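Local structure of PlaB phospholipase (6ZTI) at residues 196-200 / 217-223. The protein acts as a phospholipase of the alpha/beta hydrolase fold in Legionella pneumophila, with its activity controlled by NAD(H)-mediated tetramerization. Coordinates in Å, arbitrary orientation, origin at the centre of the assembly. Where two conformers were deposited one is given. Residues are numbered along the deposited sequence.
Sequences TGQKI and SNGVVRV. Unlike the reference sequence in segment 217-223: Asn-218 (reference Asp).
Start with segment 196-200, which continues from strand 191-197: Thr-196 and Gly-197 are extended (phi/psi -153/175 and -127/172), Gln-198 bends the chain (-137/31), and Lys-199 and Ile-200 extend it again. Lay the coiled loop 217-223 beside it so that the CA atoms of Gln-198 and Asn-218 come 4.4 Å apart. Asn-218 organises the loop: in the p rotamer with chi2 near 8°, its OD1 accepts from the N of Val-220 and of Val-221, both at 2.9 Å, forming an Asx turn and an Asx motif. One residue earlier, Ser-217 OG takes Gly-219 N at 2.9 Å in an ST turn, and Gly-219 sits at phi/psi 101/-20, where a CB would jam against the preceding carbonyl. Ile-200, m at both chi angles, lays CD1 over this turn, 3.3 Å from Gly-219 N and 3.4 Å from Ser-217 O. At the other end of loop 217-223, Val-223 (t) puts CG2 3.7 Å from Gln-198 CB, while Gln-198 OE1 is hydrogen-bonded to Gln-318 NE2. Waters carry the polar links: one joins Thr-196 OG1 (2.9 Å) and Gly-197 O (3.0 Å) to Val-221 O (2.9 Å), another Gln-198 O (2.8 Å) to Ser-217 O (2.9 Å), and a third water lies 3.1 Å from Asn-218 ND2 and takes a weak bond from Gly-197 N at 3.0 Å. Asn-218 ND2 also bonds weakly to His-266 ND1. Asn-218 replaces the reference Asp; its place after strand 191-197, beside His-266, is consistent with the acid position of an alpha/beta-hydrolase catalytic triad.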
loop_
_atom_site.group_PDB
_atom_site.type_symbol
_atom_site.label_atom_id
_atom_site.label_comp_id
_atom_site.label_asym_id
_atom_site.label_seq_id
_atom_site.Cartn_x
_atom_site.Cartn_y
_atom_site.Cartn_z
ATOM N N THR B 196 -13.245 -16.898 32.879
ATOM C CA THR B 196 -12.175 -15.944 32.634
ATOM C C THR B 196 -11.995 -15.071 33.866
ATOM O O THR B 196 -12.738 -15.173 34.846
ATOM C CB THR B 196 -12.460 -15.104 31.389
ATOM O OG1 THR B 196 -11.266 -14.419 30.989
ATOM C CG2 THR B 196 -13.529 -14.131 31.693
ATOM N N GLY B 197 -10.965 -14.227 33.812
ATOM C CA GLY B 197 -10.698 -13.283 34.867
ATOM C C GLY B 197 -10.576 -11.896 34.264
ATOM O O GLY B 197 -10.554 -11.732 33.041
ATOM N N GLN B 198 -10.486 -10.901 35.144
ATOM C CA GLN B 198 -10.372 -9.510 34.716
ATOM C C GLN B 198 -9.334 -8.749 35.529
ATOM O O GLN B 198 -9.452 -7.532 35.717
ATOM C CB GLN B 198 -11.713 -8.797 34.812
ATOM C CG GLN B 198 -12.370 -8.885 36.150
ATOM C CD GLN B 198 -13.531 -7.947 36.215
ATOM O OE1 GLN B 198 -14.358 -7.911 35.302
ATOM N NE2 GLN B 198 -13.584 -7.147 37.261
ATOM N N LYS B 199 -8.303 -9.444 35.984
ATOM C CA LYS B 199 -7.199 -8.857 36.728
ATOM C C LYS B 199 -6.027 -8.612 35.781
ATOM O O LYS B 199 -5.674 -9.493 34.993
ATOM C CB LYS B 199 -6.766 -9.802 37.855
ATOM C CG LYS B 199 -6.085 -9.138 39.026
ATOM C CD LYS B 199 -7.098 -8.390 39.883
ATOM C CE LYS B 199 -6.466 -7.903 41.178
ATOM N NZ LYS B 199 -7.282 -6.834 41.821
ATOM N N ILE B 200 -5.430 -7.424 35.843
ATOM C CA ILE B 200 -4.199 -7.153 35.106
ATOM C C ILE B 200 -3.037 -7.597 35.972
ATOM O O ILE B 200 -2.984 -7.275 37.165
ATOM C CB ILE B 200 -4.059 -5.664 34.746
ATOM C CG1 ILE B 200 -5.251 -5.174 33.925
ATOM C CG2 ILE B 200 -2.739 -5.430 34.000
ATOM C CD1 ILE B 200 -5.523 -5.974 32.659
ATOM N N SER B 217 -10.534 -6.150 30.802
ATOM C CA SER B 217 -9.775 -7.207 30.170
ATOM C C SER B 217 -8.844 -7.822 31.204
ATOM O O SER B 217 -8.649 -7.283 32.299
ATOM C CB SER B 217 -8.967 -6.686 28.981
ATOM O OG SER B 217 -7.649 -6.345 29.384
ATOM N N ASN B 218 -8.266 -8.968 30.843
ATOM C CA ASN B 218 -7.236 -9.615 31.648
ATOM C C ASN B 218 -5.833 -9.333 31.120
ATOM O O ASN B 218 -4.877 -10.027 31.495
ATOM C CB ASN B 218 -7.478 -11.124 31.722
ATOM C CG ASN B 218 -7.362 -11.811 30.365
ATOM O OD1 ASN B 218 -6.966 -11.206 29.377
ATOM N ND2 ASN B 218 -7.700 -13.097 30.325
ATOM N N GLY B 219 -5.695 -8.314 30.276
ATOM C CA GLY B 219 -4.457 -7.995 29.617
ATOM C C GLY B 219 -4.392 -8.466 28.182
ATOM O O GLY B 219 -3.572 -7.957 27.418
ATOM N N VAL B 220 -5.233 -9.428 27.799
ATOM C CA VAL B 220 -5.191 -9.972 26.449
ATOM C C VAL B 220 -6.592 -10.048 25.856
ATOM O O VAL B 220 -6.790 -9.701 24.693
ATOM C CB VAL B 220 -4.518 -11.357 26.438
ATOM C CG1 VAL B 220 -4.572 -11.975 25.053
ATOM C CG2 VAL B 220 -3.099 -11.254 26.921
ATOM N N VAL B 221 -7.570 -10.514 26.633
ATOM C CA VAL B 221 -8.933 -10.702 26.153
ATOM C C VAL B 221 -9.883 -9.936 27.054
ATOM O O VAL B 221 -9.798 -10.022 28.283
ATOM C CB VAL B 221 -9.326 -12.192 26.093
ATOM C CG1 VAL B 221 -8.596 -12.882 24.965
ATOM C CG2 VAL B 221 -9.037 -12.889 27.419
ATOM N N ARG B 222 -10.790 -9.195 26.440
ATOM C CA ARG B 222 -11.828 -8.513 27.186
ATOM C C ARG B 222 -12.841 -9.535 27.691
ATOM O O ARG B 222 -13.181 -10.486 26.986
ATOM C CB ARG B 222 -12.501 -7.477 26.288
ATOM C CG ARG B 222 -11.522 -6.455 25.713
ATOM C CD ARG B 222 -12.082 -5.750 24.509
ATOM N NE ARG B 222 -11.364 -4.511 24.245
ATOM C CZ ARG B 222 -11.518 -3.754 23.160
ATOM N NH1 ARG B 222 -12.363 -4.111 22.207
ATOM N NH2 ARG B 222 -10.813 -2.634 23.026
ATOM N N VAL B 223 -13.318 -9.344 28.925
ATOM C CA VAL B 223 -14.354 -10.231 29.457
ATOM C C VAL B 223 -15.462 -10.411 28.431
ATOM O O VAL B 223 -15.929 -11.522 28.169
ATOM C CB VAL B 223 -14.912 -9.685 30.785
ATOM C CG1 VAL B 223 -16.064 -10.553 31.289
ATOM C CG2 VAL B 223 -13.829 -9.582 31.848
HETATM O O HOH W 1 -11.389 -11.610 30.179
HETATM O O HOH W 2 -8.039 -14.221 33.201
HETATM O O HOH W 3 -9.891 -5.324 34.015
#